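Local structure of importin subunit beta-1 (Saccharomyces cerevisiae, 5OWU) at residues I576-A581 with E615-Y620; N649-P654 with P692-E697; V655-V660 with R696-A701; F662-S667 with L703-D708; L727-Q732 with D756-I761. The protein carries proteins into the nucleus as the importin beta subunit, pairing with importin alpha, which recognises the classical nuclear localization signal of the cargo. All blocks are in the same frame, centred on the assembly; numbering follows the deposited sequence.

Contact 1 of 5, residues I576-A581 with E615-Y620; sequences ILTVLA and EDDVFY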
# COMPACT_ATOMS: atom_id res chain seq x y z
N ILE A 576 20.65 6.65 -15.00
CA ILE A 576 22.07 6.38 -15.16
C ILE A 576 22.72 6.16 -13.81
O ILE A 576 23.49 5.21 -13.62
CB ILE A 576 22.75 7.53 -15.92
CG1 ILE A 576 22.24 7.59 -17.37
CG2 ILE A 576 24.27 7.38 -15.90
CD1 ILE A 576 22.59 8.88 -18.08
N LEU A 577 22.45 7.05 -12.85
CA LEU A 577 23.12 6.96 -11.56
C LEU A 577 22.71 5.69 -10.81
O LEU A 577 23.53 5.09 -10.11
CB LEU A 577 22.82 8.21 -10.73
CG LEU A 577 23.50 9.49 -11.26
CD1 LEU A 577 22.86 10.73 -10.69
CD2 LEU A 577 24.99 9.49 -10.97
N THR A 578 21.46 5.26 -10.96
CA THR A 578 21.03 4.00 -10.34
C THR A 578 21.83 2.82 -10.89
O THR A 578 22.40 2.02 -10.13
CB THR A 578 19.53 3.81 -10.56
OG1 THR A 578 18.82 4.93 -10.00
CG2 THR A 578 19.02 2.51 -9.91
N VAL A 579 21.92 2.72 -12.22
CA VAL A 579 22.71 1.63 -12.79
C VAL A 579 24.17 1.75 -12.36
O VAL A 579 24.83 0.75 -12.07
CB VAL A 579 22.60 1.60 -14.33
CG1 VAL A 579 23.40 0.42 -14.89
CG2 VAL A 579 21.15 1.50 -14.75
N LEU A 580 24.70 2.97 -12.33
CA LEU A 580 26.10 3.18 -11.97
C LEU A 580 26.36 2.74 -10.54
O LEU A 580 27.40 2.12 -10.25
CB LEU A 580 26.47 4.66 -12.16
CG LEU A 580 27.88 5.10 -11.77
CD1 LEU A 580 28.94 4.33 -12.54
CD2 LEU A 580 28.04 6.60 -12.00
N ALA A 581 25.44 3.04 -9.62
CA ALA A 581 25.60 2.56 -8.26
C ALA A 581 25.64 1.05 -8.22
O ALA A 581 26.47 0.45 -7.52
CB ALA A 581 24.46 3.10 -7.38
N GLU A 615 20.20 14.97 -6.36
CA GLU A 615 21.21 14.79 -5.32
C GLU A 615 21.01 13.48 -4.57
O GLU A 615 21.97 12.90 -4.07
CB GLU A 615 21.21 15.97 -4.34
CG GLU A 615 19.91 16.20 -3.59
CD GLU A 615 20.03 17.30 -2.54
OE1 GLU A 615 21.16 17.69 -2.19
OE2 GLU A 615 18.97 17.77 -2.07
N ASP A 616 19.77 13.00 -4.48
CA ASP A 616 19.52 11.71 -3.84
C ASP A 616 20.23 10.58 -4.57
O ASP A 616 20.94 9.77 -3.96
CB ASP A 616 18.01 11.47 -3.79
CG ASP A 616 17.62 10.38 -2.81
OD1 ASP A 616 18.13 10.42 -1.67
OD2 ASP A 616 16.82 9.50 -3.19
N ASP A 617 20.06 10.51 -5.90
CA ASP A 617 20.73 9.48 -6.69
C ASP A 617 22.25 9.68 -6.70
O ASP A 617 23.00 8.69 -6.76
CB ASP A 617 20.17 9.49 -8.10
CG ASP A 617 18.68 9.19 -8.13
OD1 ASP A 617 18.26 8.24 -7.43
OD2 ASP A 617 17.94 9.91 -8.82
N VAL A 618 22.71 10.93 -6.62
CA VAL A 618 24.15 11.17 -6.52
C VAL A 618 24.68 10.62 -5.21
O VAL A 618 25.75 10.01 -5.16
CB VAL A 618 24.46 12.67 -6.67
CG1 VAL A 618 25.95 12.92 -6.46
CG2 VAL A 618 24.02 13.18 -8.03
N PHE A 619 23.95 10.84 -4.12
CA PHE A 619 24.36 10.32 -2.82
C PHE A 619 24.37 8.80 -2.82
O PHE A 619 25.24 8.19 -2.21
CB PHE A 619 23.43 10.85 -1.73
CG PHE A 619 23.93 12.11 -1.09
CD1 PHE A 619 23.96 13.30 -1.79
CD2 PHE A 619 24.37 12.10 0.22
CE1 PHE A 619 24.43 14.46 -1.19
CE2 PHE A 619 24.83 13.25 0.83
CZ PHE A 619 24.86 14.43 0.11
N TYR A 620 23.39 8.18 -3.49
CA TYR A 620 23.40 6.72 -3.61
C TYR A 620 24.66 6.25 -4.32
O TYR A 620 25.29 5.26 -3.90
CB TYR A 620 22.15 6.25 -4.37
CG TYR A 620 20.91 6.11 -3.51
CD1 TYR A 620 20.93 5.39 -2.32
CD2 TYR A 620 19.71 6.71 -3.88
CE1 TYR A 620 19.80 5.25 -1.53
CE2 TYR A 620 18.57 6.59 -3.09
CZ TYR A 620 18.63 5.86 -1.92
OH TYR A 620 17.51 5.73 -1.13
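Leu577 packs against Asp617 and Val618 where helix 563-586 of HEAT repeat 13 lies beside helix 615-629 of HEAT repeat 14. The short segments run almost parallel, 12° apart, with axes 8.8 Å from each other at closest approach, so this is side-by-side packing of helices from successive HEAT repeats. Leu577 makes the main apolar contact. One of its methyls, CD1, touches two partners: it meets Val618 CG2 at 3.8 Å and Asp617 CB at 3.9 Å. Leu577 CB also faces Asp617 CB, so the methylene of the aspartate serves as packing surface while its carboxylate is engaged elsewhere, OD2 being hydrogen-bonded to Ser574 OG, one turn before Leu577 on the first helix. Behind this pair, Phe602 of helix 595-607 touches both Leu577 and Val618 and backs the apolar side of the joint. Thr578, next along, lies at the exposed margin. Its OG1 is 4.2 Å from Asp617 OD1, too far for a hydrogen bond, and is bonded instead to the backbone oxygen of Ser574. Ser574 thereby holds a polar group from each helix. One turn beyond Leu577, Ala581 directs its methyl at the second helix, where the backbone rather than the Tyr620 side chain receives it: Ala581 CB rests 4.2 Å from Tyr620 O.

Contact 2 of 5, residues N649-P654 with P692-E697; sequences NQVDSP and PNARRE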
# COMPACT_ATOMS: atom_id res chain seq x y z
N ASN A 649 21.00 17.29 7.55
CA ASN A 649 20.13 18.22 8.26
C ASN A 649 18.86 18.56 7.50
O ASN A 649 17.92 19.10 8.10
CB ASN A 649 20.89 19.50 8.60
CG ASN A 649 21.86 19.31 9.74
OD1 ASN A 649 21.59 18.55 10.67
ND2 ASN A 649 23.00 19.98 9.67
N GLN A 650 18.80 18.27 6.19
CA GLN A 650 17.56 18.46 5.42
C GLN A 650 16.60 17.32 5.75
O GLN A 650 16.30 16.44 4.94
CB GLN A 650 17.85 18.51 3.93
CG GLN A 650 18.47 19.80 3.45
CD GLN A 650 18.79 19.78 1.96
OE1 GLN A 650 19.83 20.27 1.53
NE2 GLN A 650 17.89 19.20 1.17
N VAL A 651 16.11 17.34 6.99
CA VAL A 651 15.29 16.25 7.49
C VAL A 651 13.95 16.13 6.77
O VAL A 651 13.33 15.06 6.79
CB VAL A 651 15.05 16.40 9.01
CG1 VAL A 651 16.34 16.20 9.77
CG2 VAL A 651 14.42 17.76 9.33
N ASP A 652 13.46 17.21 6.15
CA ASP A 652 12.22 17.13 5.38
C ASP A 652 12.43 16.41 4.05
O ASP A 652 11.53 15.71 3.57
CB ASP A 652 11.66 18.52 5.13
CG ASP A 652 12.59 19.38 4.30
OD1 ASP A 652 13.82 19.15 4.36
OD2 ASP A 652 12.10 20.29 3.60
N SER A 653 13.60 16.57 3.45
CA SER A 653 13.90 16.01 2.15
C SER A 653 14.32 14.54 2.26
O SER A 653 14.87 14.13 3.28
CB SER A 653 15.01 16.82 1.48
OG SER A 653 15.32 16.33 0.19
N PRO A 654 14.06 13.73 1.24
CA PRO A 654 14.54 12.34 1.27
C PRO A 654 16.05 12.21 1.20
O PRO A 654 16.57 11.11 1.44
CB PRO A 654 13.87 11.71 0.04
CG PRO A 654 13.63 12.84 -0.88
CD PRO A 654 13.32 14.02 -0.01
N PRO A 692 11.59 18.16 15.22
CA PRO A 692 10.18 17.92 14.90
C PRO A 692 9.85 18.05 13.42
O PRO A 692 8.90 17.41 12.95
CB PRO A 692 9.45 18.99 15.72
CG PRO A 692 10.38 19.30 16.84
CD PRO A 692 11.75 19.19 16.26
N ASN A 693 10.61 18.85 12.66
CA ASN A 693 10.38 18.94 11.22
C ASN A 693 10.87 17.71 10.47
O ASN A 693 10.89 17.75 9.23
CB ASN A 693 11.06 20.19 10.66
CG ASN A 693 10.34 21.47 11.04
OD1 ASN A 693 9.23 21.44 11.57
ND2 ASN A 693 10.96 22.60 10.75
N ALA A 694 11.25 16.62 11.14
CA ALA A 694 11.78 15.45 10.45
C ALA A 694 10.64 14.63 9.86
O ALA A 694 9.66 14.34 10.54
CB ALA A 694 12.59 14.59 11.42
N ARG A 695 10.80 14.25 8.59
CA ARG A 695 9.85 13.33 7.98
C ARG A 695 9.86 12.01 8.74
O ARG A 695 10.83 11.66 9.42
CB ARG A 695 10.19 13.10 6.51
CG ARG A 695 11.55 12.46 6.26
CD ARG A 695 11.58 11.73 4.93
NE ARG A 695 10.99 12.53 3.85
CZ ARG A 695 10.49 12.02 2.73
NH1 ARG A 695 10.48 10.71 2.53
NH2 ARG A 695 9.99 12.83 1.81
N ARG A 696 8.76 11.27 8.63
CA ARG A 696 8.62 10.04 9.40
C ARG A 696 9.70 9.03 9.01
O ARG A 696 10.31 8.40 9.88
CB ARG A 696 7.22 9.47 9.22
CG ARG A 696 6.87 9.02 7.81
CD ARG A 696 5.52 8.31 7.75
NE ARG A 696 4.41 9.15 8.19
CZ ARG A 696 3.76 9.03 9.35
NH1 ARG A 696 4.08 8.08 10.22
NH2 ARG A 696 2.76 9.86 9.63
N GLU A 697 9.98 8.90 7.71
CA GLU A 697 10.92 7.89 7.23
C GLU A 697 12.31 8.06 7.83
O GLU A 697 13.11 7.12 7.79
CB GLU A 697 11.02 7.93 5.71
CG GLU A 697 9.75 7.52 4.96
CD GLU A 697 8.72 8.63 4.85
OE1 GLU A 697 9.08 9.81 5.07
OE2 GLU A 697 7.54 8.33 4.56
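Arg695 lies against the backbone of Val651 and Asp652 where two loops of successive HEAT repeats meet, one joining helices 637-649 and 655-669, the other helices 675-689 and 698-713. Its own N donates to Val651 O at 3.2 Å in a nearly straight bond of 171°. Arg695 CB stays near that oxygen, and CG, held between the backbone N and the carbonyl carbon (chi1 62°), comes to 3.2 Å from Val651 O. The chain passes through CD and bends at chi3, after which NE donates to Asp652 O at 3.2 Å. That oxygen is close to the guanidinium plane, whereas the donor stands above the carbonyl plane of Asp652. At the tip the two NH groups part: NH1 forms a salt bridge with Glu697 OE1 at 3.0 Å, and NH2 has Pro654 CD nearby, the CD side of the proline lying over one guanidinium face, offset toward its rim. Two loop carbonyls and one carboxylate thus hold the arginine at this surface contact. Beside it, Val651 supplies the buried apolar part, with Val651 CB 3.9 Å from Ala694 CB. Val651 CG2 also lies 3.5 Å from Asn693 O.

Contact 3 of 5, residues V655-V660 with R696-A701; sequences VSITAV and RELKPA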
# COMPACT_ATOMS: atom_id res chain seq x y z
N VAL A 655 16.77 13.29 0.89
CA VAL A 655 18.22 13.23 0.81
C VAL A 655 18.83 12.87 2.16
O VAL A 655 19.92 12.29 2.22
CB VAL A 655 18.77 14.57 0.28
CG1 VAL A 655 18.68 15.66 1.35
CG2 VAL A 655 20.20 14.42 -0.21
N SER A 656 18.15 13.20 3.26
CA SER A 656 18.70 12.90 4.58
C SER A 656 18.71 11.40 4.84
O SER A 656 19.64 10.88 5.46
CB SER A 656 17.90 13.63 5.66
OG SER A 656 16.55 13.19 5.69
N ILE A 657 17.68 10.69 4.37
CA ILE A 657 17.65 9.24 4.48
C ILE A 657 18.86 8.64 3.78
O ILE A 657 19.55 7.76 4.32
CB ILE A 657 16.35 8.67 3.89
CG1 ILE A 657 15.11 9.36 4.48
CG2 ILE A 657 16.29 7.15 4.08
CD1 ILE A 657 14.88 9.05 5.91
N THR A 658 19.12 9.09 2.55
CA THR A 658 20.22 8.53 1.78
C THR A 658 21.56 8.91 2.40
O THR A 658 22.51 8.12 2.35
CB THR A 658 20.12 9.01 0.33
OG1 THR A 658 18.81 8.71 -0.16
CG2 THR A 658 21.15 8.31 -0.53
N ALA A 659 21.66 10.10 2.99
CA ALA A 659 22.87 10.48 3.70
C ALA A 659 23.10 9.58 4.91
O ALA A 659 24.24 9.17 5.19
CB ALA A 659 22.80 11.95 4.11
N VAL A 660 22.03 9.23 5.64
CA VAL A 660 22.15 8.22 6.68
C VAL A 660 22.66 6.91 6.08
O VAL A 660 23.45 6.19 6.70
CB VAL A 660 20.81 8.01 7.41
CG1 VAL A 660 20.91 6.82 8.37
CG2 VAL A 660 20.42 9.25 8.17
N ARG A 696 8.76 11.27 8.63
CA ARG A 696 8.62 10.04 9.40
C ARG A 696 9.70 9.03 9.01
O ARG A 696 10.31 8.40 9.88
CB ARG A 696 7.22 9.47 9.22
CG ARG A 696 6.87 9.02 7.81
CD ARG A 696 5.52 8.31 7.75
NE ARG A 696 4.41 9.15 8.19
CZ ARG A 696 3.76 9.03 9.35
NH1 ARG A 696 4.08 8.08 10.22
NH2 ARG A 696 2.76 9.86 9.63
N GLU A 697 9.98 8.90 7.71
CA GLU A 697 10.92 7.89 7.23
C GLU A 697 12.31 8.06 7.83
O GLU A 697 13.11 7.12 7.79
CB GLU A 697 11.02 7.93 5.71
CG GLU A 697 9.75 7.52 4.96
CD GLU A 697 8.72 8.63 4.85
OE1 GLU A 697 9.08 9.81 5.07
OE2 GLU A 697 7.54 8.33 4.56
N LEU A 698 12.62 9.23 8.40
CA LEU A 698 13.93 9.44 8.99
C LEU A 698 14.10 8.62 10.26
O LEU A 698 15.17 8.05 10.50
CB LEU A 698 14.16 10.93 9.27
CG LEU A 698 15.59 11.29 9.68
CD1 LEU A 698 16.53 11.21 8.49
CD2 LEU A 698 15.65 12.68 10.30
N LYS A 699 13.05 8.53 11.07
CA LYS A 699 13.17 7.84 12.36
C LYS A 699 13.69 6.41 12.20
O LYS A 699 14.69 6.07 12.84
CB LYS A 699 11.83 7.89 13.09
CG LYS A 699 11.74 7.01 14.32
CD LYS A 699 10.73 7.56 15.33
CE LYS A 699 10.08 6.45 16.14
NZ LYS A 699 9.46 6.94 17.41
N PRO A 700 13.07 5.54 11.40
CA PRO A 700 13.62 4.18 11.27
C PRO A 700 15.06 4.16 10.76
O PRO A 700 15.90 3.44 11.32
CB PRO A 700 12.65 3.49 10.30
CG PRO A 700 11.86 4.60 9.66
CD PRO A 700 11.81 5.70 10.66
N ALA A 701 15.37 4.95 9.74
CA ALA A 701 16.72 4.98 9.19
C ALA A 701 17.75 5.23 10.29
O ALA A 701 18.70 4.46 10.47
CB ALA A 701 16.82 6.04 8.10
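Ser656 OG, 3.4 Å from Leu698 CD1, is a polar atom with its polar partners on one side and a leucine methyl on the other. It is hydrogen-bonded to Ser653 O and more weakly to Gln650 O, both in the loop that leads into helix 655-669. With chi1 at 63°, OG sits between the backbone N and the carbonyl carbon of Ser656, which turns it back toward those loop oxygens. The hydroxyl therefore has polar partners in its own repeat although across the contact it meets only carbon. Ile657 does most of the apolar work through its terminal methyl. That CD1 reaches the 697-701 segment, 3.7 Å from Leu698 CD1 and 4.2 Å from Ala701 CB, with Glu697 CB also close by. The approach of Ile657 CD1 to Leu698 CA, modelled at 3.2 Å, is tighter than normal van der Waals contact and is best treated as doubtful in detail. One turn after Ser656, Val660 completes the patch: its CG1, anti to the backbone N (chi1 173°), lies 3.9 Å from Ala701 O and 4.2 Å from Ala701 CB, while its CG2 is a looser 4.4 Å from Leu698 CD1. No hydrogen bond joins the segments. The contact pairs the first turns of helix 655-669 of HEAT repeat 15 and helix 698-713 of HEAT repeat 16; beyond them, helices 615-629 and 637-649 pack on the former, and helix 741-764 on the latter through Lys699 and Pro700.

Contact 4 of 5, residues F662-S667 with L703-D708; sequences FIADIS and LSVFGD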
# COMPACT_ATOMS: atom_id res chain seq x y z
N PHE A 662 24.68 6.68 3.61
CA PHE A 662 26.13 6.87 3.49
C PHE A 662 26.82 6.52 4.80
O PHE A 662 27.83 5.81 4.81
CB PHE A 662 26.45 8.31 3.10
CG PHE A 662 27.92 8.60 3.04
CD1 PHE A 662 28.65 8.31 1.91
CD2 PHE A 662 28.57 9.17 4.13
CE1 PHE A 662 30.01 8.58 1.85
CE2 PHE A 662 29.93 9.43 4.08
CZ PHE A 662 30.65 9.13 2.94
N ILE A 663 26.30 7.03 5.92
CA ILE A 663 26.90 6.68 7.21
C ILE A 663 26.90 5.17 7.39
O ILE A 663 27.91 4.58 7.81
CB ILE A 663 26.16 7.39 8.36
CG1 ILE A 663 26.23 8.91 8.18
CG2 ILE A 663 26.78 7.00 9.71
CD1 ILE A 663 25.37 9.69 9.16
N ALA A 664 25.79 4.51 7.05
CA ALA A 664 25.73 3.05 7.15
C ALA A 664 26.83 2.40 6.33
O ALA A 664 27.49 1.46 6.80
CB ALA A 664 24.36 2.54 6.69
N ASP A 665 27.05 2.88 5.11
CA ASP A 665 28.07 2.28 4.26
C ASP A 665 29.47 2.48 4.84
O ASP A 665 30.24 1.52 4.94
CB ASP A 665 28.00 2.85 2.84
CG ASP A 665 27.02 2.10 1.98
OD1 ASP A 665 27.05 0.85 2.02
OD2 ASP A 665 26.21 2.75 1.27
N ILE A 666 29.82 3.71 5.23
CA ILE A 666 31.20 3.93 5.66
C ILE A 666 31.47 3.26 7.00
O ILE A 666 32.61 2.87 7.29
CB ILE A 666 31.56 5.43 5.71
CG1 ILE A 666 30.69 6.19 6.70
CG2 ILE A 666 31.46 6.06 4.32
CD1 ILE A 666 31.29 7.51 7.12
N SER A 667 30.45 3.10 7.84
CA SER A 667 30.66 2.37 9.09
C SER A 667 31.15 0.95 8.81
O SER A 667 31.95 0.41 9.58
CB SER A 667 29.38 2.34 9.92
OG SER A 667 28.50 1.32 9.47
N LEU A 703 17.45 4.87 13.51
CA LEU A 703 17.51 3.74 14.43
C LEU A 703 18.41 2.66 13.84
O LEU A 703 19.35 2.18 14.50
CB LEU A 703 16.11 3.21 14.72
CG LEU A 703 15.19 4.13 15.54
CD1 LEU A 703 13.81 3.50 15.68
CD2 LEU A 703 15.75 4.43 16.92
N SER A 704 18.18 2.32 12.57
CA SER A 704 18.96 1.24 11.97
C SER A 704 20.45 1.58 11.99
O SER A 704 21.28 0.71 12.25
CB SER A 704 18.49 0.97 10.55
OG SER A 704 17.16 0.52 10.55
N VAL A 705 20.79 2.85 11.74
CA VAL A 705 22.20 3.16 11.60
C VAL A 705 22.88 3.12 12.95
O VAL A 705 24.08 2.83 13.04
CB VAL A 705 22.40 4.51 10.88
CG1 VAL A 705 22.35 5.70 11.84
CG2 VAL A 705 23.70 4.51 10.11
N PHE A 706 22.13 3.34 14.04
CA PHE A 706 22.72 3.13 15.35
C PHE A 706 23.30 1.72 15.45
O PHE A 706 24.44 1.53 15.91
CB PHE A 706 21.69 3.37 16.46
CG PHE A 706 21.35 4.82 16.68
CD1 PHE A 706 22.33 5.80 16.63
CD2 PHE A 706 20.05 5.20 16.95
CE1 PHE A 706 22.02 7.13 16.84
CE2 PHE A 706 19.73 6.54 17.16
CZ PHE A 706 20.72 7.50 17.10
N GLY A 707 22.56 0.74 14.92
CA GLY A 707 23.06 -0.63 14.92
C GLY A 707 24.33 -0.77 14.12
O GLY A 707 25.27 -1.45 14.53
N ASP A 708 24.38 -0.12 12.95
CA ASP A 708 25.60 -0.15 12.16
C ASP A 708 26.75 0.43 12.98
O ASP A 708 27.83 -0.18 13.09
CB ASP A 708 25.41 0.64 10.87
CG ASP A 708 24.35 0.04 9.98
OD1 ASP A 708 24.32 -1.19 9.87
OD2 ASP A 708 23.55 0.81 9.42
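Val705 and Asp708 of HEAT repeat 16 pack on Ile663, Ala664 and Ser667 of HEAT repeat 15, one turn of helix against another in a side-by-side HEAT pairing. The segments are nearly parallel, with 12° between them and axes 9.2 Å apart at closest approach. Val705 makes the apolar part through a single methyl. Its CG1 lies between the backbone N and the carbonyl carbon (chi1 86°), which leaves CG2 anti to N; CG2 is 4.0 Å from Ile663 CG2 and similarly far from Ala664 CB, and also comes to 3.7 Å from Ala664 N. Ile663 and Val705 meet at about a right angle. Leu685 and Met681 of helix 675-689 also touch Val705 and Ile663, respectively. One turn on, Asp708 brings a carboxylate rather than a methyl: OD2 stands 3.3 Å from Ala664 CB, a contact with carbon and no hydrogen bond. Consistent with the small side chain of the alanine, the CA atoms of Ala664 and Val705 are 5.7 Å apart. Asp708 CB faces Ser667 OG at 3.5 Å, and that hydroxyl is committed within its own helix, donating to Ala664 O at 2.9 Å.

Contact 5 of 5, residues L727-Q732 with D756-I761; sequences LCVAAQ and DAYVGI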
# COMPACT_ATOMS: atom_id res chain seq x y z
N LEU A 727 15.80 5.65 23.18
CA LEU A 727 15.13 5.84 21.89
C LEU A 727 14.48 4.54 21.44
O LEU A 727 13.29 4.51 21.11
CB LEU A 727 16.14 6.34 20.86
CG LEU A 727 16.64 7.77 21.06
CD1 LEU A 727 17.72 8.09 20.04
CD2 LEU A 727 15.50 8.79 20.96
N CYS A 728 15.23 3.45 21.48
CA CYS A 728 14.69 2.19 20.99
C CYS A 728 13.43 1.83 21.77
O CYS A 728 12.39 1.53 21.18
CB CYS A 728 15.74 1.09 21.06
SG CYS A 728 17.06 1.27 19.83
N VAL A 729 13.49 1.94 23.10
CA VAL A 729 12.32 1.64 23.90
C VAL A 729 11.15 2.51 23.46
O VAL A 729 10.07 2.01 23.12
CB VAL A 729 12.62 1.81 25.40
CG1 VAL A 729 11.32 1.87 26.23
CG2 VAL A 729 13.46 0.66 25.89
N ALA A 730 11.38 3.82 23.39
CA ALA A 730 10.30 4.71 23.02
C ALA A 730 9.71 4.29 21.69
O ALA A 730 8.48 4.28 21.51
CB ALA A 730 10.79 6.16 22.97
N ALA A 731 10.57 3.85 20.76
CA ALA A 731 10.09 3.49 19.43
C ALA A 731 9.30 2.18 19.47
O ALA A 731 8.29 2.06 18.77
CB ALA A 731 11.27 3.37 18.47
N GLN A 732 9.74 1.20 20.25
CA GLN A 732 9.07 -0.09 20.20
C GLN A 732 7.72 -0.06 20.91
O GLN A 732 6.87 -0.90 20.61
CB GLN A 732 9.96 -1.19 20.78
CG GLN A 732 10.04 -1.24 22.29
CD GLN A 732 11.12 -2.20 22.76
OE1 GLN A 732 12.18 -2.30 22.14
NE2 GLN A 732 10.85 -2.92 23.84
N ASP A 756 17.16 -3.91 13.81
CA ASP A 756 18.50 -3.60 13.33
C ASP A 756 19.37 -3.06 14.47
O ASP A 756 20.52 -3.49 14.66
CB ASP A 756 18.45 -2.56 12.20
CG ASP A 756 17.94 -3.12 10.89
OD1 ASP A 756 17.96 -4.35 10.71
OD2 ASP A 756 17.53 -2.31 10.03
N ALA A 757 18.84 -2.08 15.20
CA ALA A 757 19.61 -1.45 16.27
C ALA A 757 20.09 -2.49 17.28
O ALA A 757 21.27 -2.51 17.66
CB ALA A 757 18.77 -0.38 16.96
N TYR A 758 19.18 -3.36 17.73
CA TYR A 758 19.53 -4.33 18.76
C TYR A 758 20.53 -5.36 18.23
O TYR A 758 21.42 -5.80 18.97
CB TYR A 758 18.28 -5.04 19.29
CG TYR A 758 17.37 -4.18 20.15
CD1 TYR A 758 17.85 -3.06 20.82
CD2 TYR A 758 16.02 -4.50 20.31
CE1 TYR A 758 17.02 -2.28 21.60
CE2 TYR A 758 15.18 -3.73 21.09
CZ TYR A 758 15.69 -2.62 21.73
OH TYR A 758 14.86 -1.84 22.50
N VAL A 759 20.39 -5.76 16.97
CA VAL A 759 21.36 -6.69 16.39
C VAL A 759 22.75 -6.08 16.41
O VAL A 759 23.73 -6.70 16.84
CB VAL A 759 20.93 -7.09 14.96
CG1 VAL A 759 22.06 -7.81 14.22
CG2 VAL A 759 19.71 -7.96 15.01
N GLY A 760 22.86 -4.84 15.93
CA GLY A 760 24.15 -4.19 15.89
C GLY A 760 24.74 -3.98 17.28
O GLY A 760 25.94 -4.12 17.48
N ILE A 761 23.89 -3.64 18.25
CA ILE A 761 24.36 -3.38 19.61
C ILE A 761 24.86 -4.66 20.25
O ILE A 761 25.93 -4.70 20.86
CB ILE A 761 23.25 -2.71 20.43
CG1 ILE A 761 23.12 -1.25 20.03
CG2 ILE A 761 23.51 -2.82 21.93
CD1 ILE A 761 21.87 -0.56 20.56
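Tyr758 reaches across from helix 741-764 to Cys728 and Gln732 of helix 718-732, two antiparallel helices within HEAT repeat 17. The short segments stand well apart, their axes 11.5 Å from each other at closest approach and their N-to-C directions 149° apart, and the tyrosine and glutamine meet across much of the gap. The tight part surrounds the phenol. Tyr758 OH donates to Gln732 OE1 at 2.7 Å, the oxygen lying in the plane of the ring at its edge, while the amide plane is turned nearly square to the ring. From Gln732 CG the chain runs extended, and this carries OE1 to the phenol. Next to this bond, Cys728 CB presses on the same end of the tyrosine, 3.6 Å from Tyr758 CE1. The sulfur sits obliquely to the ring, SG being 4.8 Å from the centroid of Tyr758, and also meets Ala757 CB at 3.7 Å. The loose part is Val729, partly exposed, whose CG2 comes no nearer than 4.4 Å to Tyr758 OH. Here helix 776-788 adds to the packing, with Thr778 touching both Val729 and Tyr758. Most of the touching residues are buried, consistent with the polar ends of Tyr758 and Gln732 being satisfied by protein partners. The amide of Gln732 is held at both ends, OE1 accepting from the tyrosine and NE2 donating to Thr778 O, which should fix the amide's orientation and identifies the phenol as a donor toward the glutamine.

The five contacts follow the HEAT superhelix from repeat 13 to repeat 17. Contact 1, joining repeats 13 and 14, closes before the others open. Contacts 2, 3 and 4 join repeats 15 and 16, first between loops, then along helices 655-669 and 698-713; contacts 2 and 3 end on the same stretch, and contact 4 alternates with both. Contact 5, inside repeat 17, comes last. Centre to centre, contacts 2 and 3 are about 7 Å apart, 3 and 4 about 11 Å, 4 and 5 about 13 Å, and 1 and 3 about 16 Å. Such packing between successive repeats is consistent with the solenoid on which an importin beta holds its partners.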